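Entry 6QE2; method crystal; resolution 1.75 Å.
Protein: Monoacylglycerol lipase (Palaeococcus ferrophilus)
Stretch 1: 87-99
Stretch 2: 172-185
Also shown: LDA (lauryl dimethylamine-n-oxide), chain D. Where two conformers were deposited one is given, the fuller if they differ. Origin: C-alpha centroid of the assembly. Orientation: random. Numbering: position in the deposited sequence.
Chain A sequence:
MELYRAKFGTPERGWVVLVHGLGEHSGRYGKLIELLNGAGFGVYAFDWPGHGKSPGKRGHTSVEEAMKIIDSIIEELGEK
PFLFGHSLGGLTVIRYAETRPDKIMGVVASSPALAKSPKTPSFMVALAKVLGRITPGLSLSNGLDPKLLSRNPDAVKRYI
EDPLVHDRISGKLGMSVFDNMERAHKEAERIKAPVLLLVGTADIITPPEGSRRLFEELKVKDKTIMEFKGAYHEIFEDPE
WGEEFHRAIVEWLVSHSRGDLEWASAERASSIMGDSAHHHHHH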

ATOM      1  N   SER A  87      -0.187  -2.632   1.768  1.00 23.26           N
ATOM      2  CA  SER A  87       1.107  -3.279   2.081  1.00 26.52           C
ATOM      3  C   SER A  87       2.261  -2.305   1.858  1.00 22.32           C
ATOM      4  O   SER A  87       2.345  -1.291   2.584  1.00 23.84           O
ATOM      5  CB  SER A  87       1.149  -4.572   1.257  1.00 31.80           C
ATOM      6  OG  SER A  87       2.158  -5.430   1.835  1.00 34.33           O
ATOM      7  N   LEU A  88       3.211  -2.595   0.942  1.00 21.75           N
ATOM      8  CA  LEU A  88       4.183  -1.575   0.542  1.00 21.94           C
ATOM      9  C   LEU A  88       3.466  -0.270   0.177  1.00 23.40           C
ATOM     10  O   LEU A  88       3.933   0.834   0.514  1.00 21.83           O
ATOM     11  CB  LEU A  88       5.009  -2.096  -0.623  1.00 23.94           C
ATOM     12  CG  LEU A  88       5.920  -1.052  -1.266  1.00 32.79           C
ATOM     13  CD1 LEU A  88       6.934  -0.523  -0.269  1.00 32.83           C
ATOM     14  CD2 LEU A  88       6.678  -1.678  -2.442  1.00 36.11           C
ATOM     15  N   GLY A  89       2.302  -0.375  -0.457  1.00 23.93           N
ATOM     16  CA  GLY A  89       1.600   0.854  -0.828  1.00 20.43           C
ATOM     17  C   GLY A  89       0.982   1.529   0.385  1.00 20.79           C
ATOM     18  O   GLY A  89       0.926   2.761   0.460  1.00 22.93           O
ATOM     19  N   GLY A  90       0.642   0.736   1.421  1.00 20.15           N
ATOM     20  CA  GLY A  90       0.141   1.322   2.652  1.00 20.78           C
ATOM     21  C   GLY A  90       1.220   2.069   3.406  1.00 21.25           C
ATOM     22  O   GLY A  90       0.983   3.165   3.922  1.00 21.02           O
ATOM     23  N   LEU A  91       2.424   1.492   3.477  1.00 19.24           N
ATOM     24  CA  LEU A  91       3.557   2.225   4.023  1.00 21.81           C
ATOM     25  C   LEU A  91       3.802   3.507   3.245  1.00 22.28           C
ATOM     26  O   LEU A  91       4.045   4.568   3.834  1.00 21.92           O
ATOM     27  CB  LEU A  91       4.802   1.336   4.003  1.00 20.17           C
ATOM     28  CG  LEU A  91       6.128   2.026   4.325  1.00 25.68           C
ATOM     29  CD1 LEU A  91       6.125   2.613   5.723  1.00 21.49           C
ATOM     30  CD2 LEU A  91       7.283   1.048   4.154  1.00 24.41           C
ATOM     31  N   THR A  92       3.718   3.427   1.916  1.00 19.80           N
ATOM     32  CA  THR A  92       3.982   4.581   1.061  1.00 20.49           C
ATOM     33  C   THR A  92       2.990   5.711   1.319  1.00 21.10           C
ATOM     34  O   THR A  92       3.381   6.881   1.416  1.00 21.73           O
ATOM     35  CB  THR A  92       3.946   4.139  -0.402  1.00 24.53           C
ATOM     36  OG1 THR A  92       4.965   3.149  -0.624  1.00 24.24           O
ATOM     37  CG2 THR A  92       4.187   5.320  -1.335  1.00 23.94           C
ATOM     38  N   VAL A  93       1.697   5.394   1.432  1.00 20.35           N
ATOM     39  CA  VAL A  93       0.728   6.471   1.618  1.00 22.71           C
ATOM     40  C   VAL A  93       0.838   7.064   3.022  1.00 20.58           C
ATOM     41  O   VAL A  93       0.604   8.263   3.216  1.00 22.75           O
ATOM     42  CB  VAL A  93      -0.701   5.988   1.295  1.00 21.86           C
ATOM     43  CG1 VAL A  93      -0.789   5.603  -0.167  1.00 22.66           C
ATOM     44  CG2 VAL A  93      -1.115   4.813   2.179  1.00 26.00           C
ATOM     45  N   ILE A  94       1.229   6.263   4.013  1.00 19.13           N
ATOM     46  CA  ILE A  94       1.503   6.816   5.333  1.00 20.53           C
ATOM     47  C   ILE A  94       2.701   7.761   5.273  1.00 24.86           C
ATOM     48  O   ILE A  94       2.673   8.863   5.831  1.00 21.86           O
ATOM     49  CB  ILE A  94       1.716   5.678   6.348  1.00 21.96           C
ATOM     50  CG1 ILE A  94       0.385   4.964   6.595  1.00 20.54           C
ATOM     51  CG2 ILE A  94       2.299   6.219   7.648  1.00 26.71           C
ATOM     52  CD1 ILE A  94       0.516   3.633   7.295  1.00 24.06           C
ATOM     53  N   ARG A  95       3.773   7.350   4.589  1.00 23.18           N
ATOM     54  CA  ARG A  95       4.930   8.229   4.453  1.00 23.48           C
ATOM     55  C   ARG A  95       4.584   9.488   3.671  1.00 23.65           C
ATOM     56  O   ARG A  95       5.112  10.566   3.965  1.00 25.38           O
ATOM     57  CB  ARG A  95       6.087   7.487   3.789  1.00 21.45           C
ATOM     58  CG  ARG A  95       6.690   6.389   4.660  1.00 23.26           C
ATOM     59  CD  ARG A  95       7.504   6.954   5.839  1.00 29.51           C
ATOM     60  NE  ARG A  95       8.629   7.767   5.373  1.00 25.30           N
ATOM     61  CZ  ARG A  95       8.920   8.982   5.829  1.00 28.19           C
ATOM     62  NH1 ARG A  95       8.185   9.530   6.789  1.00 25.50           N
ATOM     63  NH2 ARG A  95       9.962   9.645   5.335  1.00 28.28           N
ATOM     64  N   TYR A  96       3.688   9.376   2.689  1.00 23.24           N
ATOM     65  CA  TYR A  96       3.250  10.566   1.971  1.00 21.92           C
ATOM     66  C   TYR A  96       2.475  11.501   2.893  1.00 24.55           C
ATOM     67  O   TYR A  96       2.690  12.720   2.873  1.00 25.03           O
ATOM     68  CB  TYR A  96       2.405  10.179   0.762  1.00 19.27           C
ATOM     69  CG  TYR A  96       2.309  11.317  -0.228  1.00 20.51           C
ATOM     70  CD1 TYR A  96       3.255  11.462  -1.235  1.00 18.90           C
ATOM     71  CD2 TYR A  96       1.308  12.276  -0.126  1.00 24.20           C
ATOM     72  CE1 TYR A  96       3.198  12.513  -2.131  1.00 21.14           C
ATOM     73  CE2 TYR A  96       1.239  13.331  -1.029  1.00 22.74           C
ATOM     74  CZ  TYR A  96       2.189  13.444  -2.022  1.00 24.55           C
ATOM     75  OH  TYR A  96       2.138  14.491  -2.918  1.00 22.59           O
ATOM     76  N   ALA A  97       1.579  10.946   3.715  1.00 23.68           N
ATOM     77  CA  ALA A  97       0.833  11.760   4.667  1.00 25.82           C
ATOM     78  C   ALA A  97       1.743  12.427   5.686  1.00 29.58           C
ATOM     79  O   ALA A  97       1.381  13.470   6.242  1.00 25.09           O
ATOM     80  CB  ALA A  97      -0.222  10.905   5.375  1.00 22.75           C
ATOM     81  N   GLU A  98       2.928  11.859   5.918  1.00 25.34           N
ATOM     82  CA  GLU A  98       3.885  12.435   6.851  1.00 25.70           C
ATOM     83  C   GLU A  98       4.748  13.508   6.199  1.00 30.01           C
ATOM     84  O   GLU A  98       5.057  14.524   6.829  1.00 34.18           O
ATOM     85  CB  GLU A  98       4.761  11.327   7.426  1.00 23.47           C
ATOM     86  CG  GLU A  98       4.015  10.499   8.442  1.00 22.16           C
ATOM     87  CD  GLU A  98       4.737   9.244   8.857  1.00 31.95           C
ATOM     88  OE1 GLU A  98       5.773   8.902   8.254  1.00 23.24           O
ATOM     89  OE2 GLU A  98       4.254   8.592   9.802  1.00 25.11           O
ATOM     90  N   THR A  99       5.142  13.306   4.942  1.00 25.60           N
ATOM     91  CA  THR A  99       6.096  14.196   4.288  1.00 25.16           C
ATOM     92  C   THR A  99       5.453  15.250   3.395  1.00 30.65           C
ATOM     93  O   THR A  99       6.111  16.248   3.079  1.00 27.74           O
ATOM     94  CB  THR A  99       7.090  13.377   3.462  1.00 28.86           C
ATOM     95  OG1 THR A  99       6.372  12.595   2.506  1.00 25.46           O
ATOM     96  CG2 THR A  99       7.904  12.448   4.371  1.00 28.35           C
ATOM     97  N   LYS A 172      17.878  -1.689  -3.802  1.00 27.39           N
ATOM     98  CA  LYS A 172      17.391  -0.343  -3.518  1.00 26.79           C
ATOM     99  C   LYS A 172      16.010  -0.387  -2.878  1.00 26.22           C
ATOM    100  O   LYS A 172      15.751   0.295  -1.877  1.00 29.42           O
ATOM    101  CB  LYS A 172      17.361   0.482  -4.808  1.00 30.03           C
ATOM    102  CG  LYS A 172      16.884   1.912  -4.615  1.00 36.50           C
ATOM    103  CD  LYS A 172      16.723   2.632  -5.949  1.00 36.64           C
ATOM    104  CE  LYS A 172      16.575   4.129  -5.738  1.00 48.35           C
ATOM    105  NZ  LYS A 172      16.208   4.846  -6.991  1.00 55.23           N
ATOM    106  N   LEU A 173      15.109  -1.199  -3.429  1.00 27.67           N
ATOM    107  CA  LEU A 173      13.756  -1.249  -2.884  1.00 22.91           C
ATOM    108  C   LEU A 173      13.747  -1.862  -1.491  1.00 29.98           C
ATOM    109  O   LEU A 173      13.046  -1.373  -0.599  1.00 25.71           O
ATOM    110  CB  LEU A 173      12.832  -2.024  -3.824  1.00 27.02           C
ATOM    111  CG  LEU A 173      11.370  -2.088  -3.374  1.00 27.89           C
ATOM    112  CD1 LEU A 173      10.854  -0.703  -2.984  1.00 26.79           C
ATOM    113  CD2 LEU A 173      10.523  -2.677  -4.482  1.00 27.94           C
ATOM    114  N   GLY A 174      14.529  -2.922  -1.278  1.00 27.65           N
ATOM    115  CA  GLY A 174      14.588  -3.520   0.048  1.00 23.91           C
ATOM    116  C   GLY A 174      15.082  -2.544   1.098  1.00 22.65           C
ATOM    117  O   GLY A 174      14.510  -2.436   2.186  1.00 25.49           O
ATOM    118  N   MET A 175      16.154  -1.812   0.781  1.00 25.64           N
ATOM    119  CA  MET A 175      16.647  -0.787   1.693  1.00 26.70           C
ATOM    120  C   MET A 175      15.585   0.271   1.961  1.00 30.13           C
ATOM    121  O   MET A 175      15.393   0.695   3.106  1.00 28.38           O
ATOM    122  CB  MET A 175      17.908  -0.142   1.116  1.00 28.21           C
ATOM    123  CG  MET A 175      18.550   0.896   2.026  1.00 38.90           C
ATOM    124  SD  MET A 175      20.103   1.540   1.353  1.00 44.28           S
ATOM    125  CE  MET A 175      19.519   2.445  -0.069  1.00 40.99           C
ATOM    126  N   SER A 176      14.899   0.693   0.909  1.00 26.49           N
ATOM    127  CA  SER A 176      13.869   1.706   1.045  1.00 20.38           C
ATOM    128  C   SER A 176      12.726   1.233   1.931  1.00 25.77           C
ATOM    129  O   SER A 176      12.207   1.997   2.737  1.00 27.93           O
ATOM    130  CB  SER A 176      13.332   2.113  -0.324  1.00 24.35           C
ATOM    131  OG  SER A 176      12.334   3.104  -0.199  1.00 28.88           O
ATOM    132  N   VAL A 177      12.326  -0.024   1.783  1.00 24.14           N
ATOM    133  CA  VAL A 177      11.226  -0.529   2.586  1.00 23.99           C
ATOM    134  C   VAL A 177      11.545  -0.517   4.075  1.00 26.09           C
ATOM    135  O   VAL A 177      10.752  -0.043   4.881  1.00 24.44           O
ATOM    136  CB  VAL A 177      10.889  -1.982   2.200  1.00 25.17           C
ATOM    137  CG1 VAL A 177       9.961  -2.611   3.227  1.00 26.28           C
ATOM    138  CG2 VAL A 177      10.287  -2.043   0.806  1.00 28.79           C
ATOM    139  N   PHE A 178      12.754  -0.981   4.466  1.00 25.15           N
ATOM    140  CA  PHE A 178      13.041  -1.071   5.899  1.00 25.55           C
ATOM    141  C   PHE A 178      13.331   0.297   6.488  1.00 21.49           C
ATOM    142  O   PHE A 178      12.956   0.576   7.629  1.00 24.98           O
ATOM    143  CB  PHE A 178      14.212  -2.049   6.131  1.00 28.87           C
ATOM    144  CG  PHE A 178      13.833  -3.451   5.777  1.00 25.29           C
ATOM    145  CD1 PHE A 178      12.757  -4.068   6.430  1.00 34.58           C
ATOM    146  CD2 PHE A 178      14.512  -4.119   4.773  1.00 27.97           C
ATOM    147  CE1 PHE A 178      12.348  -5.371   6.081  1.00 39.33           C
ATOM    148  CE2 PHE A 178      14.128  -5.404   4.413  1.00 42.90           C
ATOM    149  CZ  PHE A 178      13.044  -6.026   5.035  1.00 45.90           C
ATOM    150  N   ASP A 179      13.996   1.157   5.713  1.00 23.81           N
ATOM    151  CA  ASP A 179      14.225   2.518   6.170  0.60 26.39           C
ATOM    152  C   ASP A 179      12.906   3.256   6.356  1.00 27.87           C
ATOM    153  O   ASP A 179      12.722   3.958   7.349  1.00 27.52           O
ATOM    154  CB  ASP A 179      15.092   3.283   5.179  0.60 27.34           C
ATOM    155  CG  ASP A 179      15.365   4.716   5.624  0.60 32.71           C
ATOM    156  OD1 ASP A 179      15.873   4.927   6.746  0.60 35.15           O
ATOM    157  OD2 ASP A 179      15.103   5.644   4.839  0.60 34.83           O
ATOM    158  N   ASN A 180      12.001   3.139   5.386  1.00 23.22           N
ATOM    159  CA  ASN A 180      10.751   3.876   5.538  1.00 23.46           C
ATOM    160  C   ASN A 180       9.839   3.268   6.612  1.00 24.93           C
ATOM    161  O   ASN A 180       9.028   3.999   7.200  1.00 25.20           O
ATOM    162  CB  ASN A 180      10.056   4.005   4.195  1.00 22.47           C
ATOM    163  CG  ASN A 180      10.655   5.077   3.407  1.00 26.23           C
ATOM    164  OD1 ASN A 180      10.360   6.270   3.634  1.00 28.66           O
ATOM    165  ND2 ASN A 180      11.536   4.696   2.467  1.00 23.80           N
ATOM    166  N   MET A 181       9.940   1.965   6.890  1.00 23.82           N
ATOM    167  CA  MET A 181       9.186   1.399   8.011  0.57 22.07           C
ATOM    168  C   MET A 181       9.546   2.104   9.313  1.00 26.86           C
ATOM    169  O   MET A 181       8.669   2.476  10.103  1.00 27.83           O
ATOM    170  CB  MET A 181       9.466  -0.098   8.101  0.57 26.70           C
ATOM    171  CG  MET A 181       8.828  -0.752   9.266  0.57 30.46           C
ATOM    172  SD  MET A 181       9.240  -2.515   9.303  0.57 31.37           S
ATOM    173  CE  MET A 181       8.416  -2.999   7.770  0.57 21.04           C
ATOM    174  N   GLU A 182      10.850   2.292   9.559  0.99 25.61           N
ATOM    175  CA  GLU A 182      11.292   3.019  10.742  1.00 27.43           C
ATOM    176  C   GLU A 182      10.789   4.457  10.741  0.98 31.38           C
ATOM    177  O   GLU A 182      10.280   4.950  11.758  1.00 31.14           O
ATOM    178  CB  GLU A 182      12.816   3.005  10.800  1.00 29.58           C
ATOM    179  CG  GLU A 182      13.384   1.647  11.157  1.00 41.24           C
ATOM    180  CD  GLU A 182      14.873   1.726  11.447  1.00 58.39           C
ATOM    181  OE1 GLU A 182      15.337   1.049  12.395  1.00 74.96           O
ATOM    182  OE2 GLU A 182      15.576   2.475  10.731  1.00 54.47           O
ATOM    183  N   ARG A 183      10.944   5.152   9.606  1.00 25.40           N
ATOM    184  CA  ARG A 183      10.580   6.560   9.567  1.00 27.14           C
ATOM    185  C   ARG A 183       9.077   6.736   9.732  1.00 26.58           C
ATOM    186  O   ARG A 183       8.635   7.769  10.251  1.00 27.24           O
ATOM    187  CB  ARG A 183      11.045   7.197   8.269  1.00 30.66           C
ATOM    188  CG  ARG A 183      12.556   7.224   8.184  1.00 31.62           C
ATOM    189  CD  ARG A 183      12.890   7.909   6.872  1.00 40.93           C
ATOM    190  NE  ARG A 183      14.328   7.983   6.669  1.00 52.57           N
ATOM    191  CZ  ARG A 183      14.898   8.292   5.507  1.00 62.64           C
ATOM    192  NH1 ARG A 183      14.152   8.519   4.421  1.00 56.67           N
ATOM    193  NH2 ARG A 183      16.223   8.333   5.419  1.00 66.16           N
ATOM    194  N   ALA A 184       8.292   5.723   9.336  1.00 27.29           N
ATOM    195  CA  ALA A 184       6.834   5.864   9.425  1.00 26.17           C
ATOM    196  C   ALA A 184       6.421   6.004  10.874  1.00 26.01           C
ATOM    197  O   ALA A 184       5.516   6.776  11.206  1.00 24.74           O
ATOM    198  CB  ALA A 184       6.113   4.668   8.790  1.00 28.00           C
ATOM    199  N   HIS A 185       7.110   5.291  11.767  1.00 23.18           N
ATOM    200  CA  HIS A 185       6.808   5.419  13.183  1.00 28.18           C
ATOM    201  C   HIS A 185       7.387   6.703  13.761  1.00 28.85           C
ATOM    202  O   HIS A 185       6.713   7.396  14.530  1.00 29.69           O
ATOM    203  CB  HIS A 185       7.334   4.197  13.924  1.00 24.55           C
ATOM    204  CG  HIS A 185       6.624   2.929  13.569  1.00 26.39           C
ATOM    205  ND1 HIS A 185       5.372   2.620  14.054  1.00 23.14           N
ATOM    206  CD2 HIS A 185       6.987   1.894  12.776  1.00 26.45           C
ATOM    207  CE1 HIS A 185       4.995   1.445  13.579  1.00 25.09           C
ATOM    208  NE2 HIS A 185       5.958   0.985  12.801  1.00 27.59           N
TER
HETATM  209  N1  LDA D 302       5.881  -6.013   2.048  1.00 50.61           N
HETATM  210  O1  LDA D 302       5.314  -4.952   1.761  1.00 56.81           O
HETATM  211  CM1 LDA D 302       5.632  -6.986   0.992  1.00 56.64           C
HETATM  212  CM2 LDA D 302       5.374  -6.500   3.325  1.00 39.38           C
HETATM  213  C1  LDA D 302       7.307  -5.793   2.155  1.00 46.96           C
HETATM  214  C2  LDA D 302       7.979  -7.148   2.088  1.00 35.48           C
HETATM  215  C3  LDA D 302       9.464  -6.969   1.855  1.00 42.11           C
HETATM  216  C4  LDA D 302      10.178  -8.306   1.943  1.00 48.25           C
HETATM  217  C5  LDA D 302      11.679  -8.106   1.991  1.00 56.10           C
HETATM  218  C6  LDA D 302      12.406  -9.395   1.659  1.00 50.53           C
HETATM  219  C7  LDA D 302      13.890  -9.229   1.919  1.00 51.21           C
HETATM  220  C8  LDA D 302      14.656  -9.231   0.613  1.00 50.67           C
HETATM  221  C9  LDA D 302      15.612  -8.057   0.547  1.00 49.58           C
HETATM  222  C10 LDA D 302      17.055  -8.535   0.605  1.00 63.25           C
HETATM  223  C11 LDA D 302      18.017  -7.438   0.178  1.00 53.18           C
HETATM  224  C12 LDA D 302      17.355  -6.496  -0.796  1.00 49.40           C
HETATM  225  O   HOH W   1      11.476   8.714   3.047  1.00 37.22           O

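Two helices that cross at a moderate angle can pack by knobs and holes where they lie close and supplement that packing with polar contacts, and this lipase offers a compact example. Helix 88-99 and helix 172-185 run in broadly the same direction, with 49° between their N-to-C vectors and a closest axial approach of 9.7 Å. Their backbones draw together toward the C-terminal ends: the CA atoms of Leu88 and Val177 are 7.4 Å apart, those of Leu91 and Met181 6.9 Å, and those of Arg95 and Ala184 5.8 Å. The last spacing suits a residue as small as alanine.

Leu88, Leu91, Arg95 and Glu98, spaced three or four residues apart, all direct their CA-to-CB bonds toward the partner helix, as the helical repeat allows. At the wider end the contact is purely apolar. Leu88, with chi1 t and chi2 p, places CD1 3.8 Å from Val177 CG2 and CD2 4.3 Å from Leu173 CD1. Leu91 adopts the same rotamer and acts as a knob among Val177, Asn180, Met181 and Ala184; its CD1 lies 3.7 Å from Ala184 CB and 3.5 Å from the backbone atom Asn180 O. The packing is reciprocal, since Ala184 in turn sits among Leu91, Ile94, Arg95 and Glu98, with its CB 4.3 Å from Ile94 CG2.

Polar groups join this apolar seam. The side chain of Arg95, with its first three chi angles m, folds so that NE donates a hydrogen bond to Asn180 OD1 at 2.9 Å, with an N-H...acceptor angle of 165°. That oxygen lies at the guanidinium edge, where N-H groups point, whereas Arg183 CB covers one face, 3.7 Å from Arg95 CZ. Asn180 is itself steadied by a hydrogen bond from ND2 to Ser176 O (2.8 Å), one turn back. Within its own helix, Arg95 NH1 forms a salt bridge with Glu98 OE1 at 2.9 Å. The other carboxylate oxygen, Glu98 OE2, comes within 2.6 Å of Ala184 O, a separation that suggests a proton on the acid.

A second arginine approaches without a direct bond to the first: Arg95 NH2 and Arg183 NH1 are 4.4 Å apart. Water 1 links them, accepting from Arg95 NH2 (2.9 Å) and Arg183 NH1 (3.0 Å) while donating to Asn180 OD1 (2.8 Å). Arg183 NH2 also lies 3.0 Å from Asp179 OD2, a salt bridge of charges alone, because the oxygen is well out of the guanidinium plane.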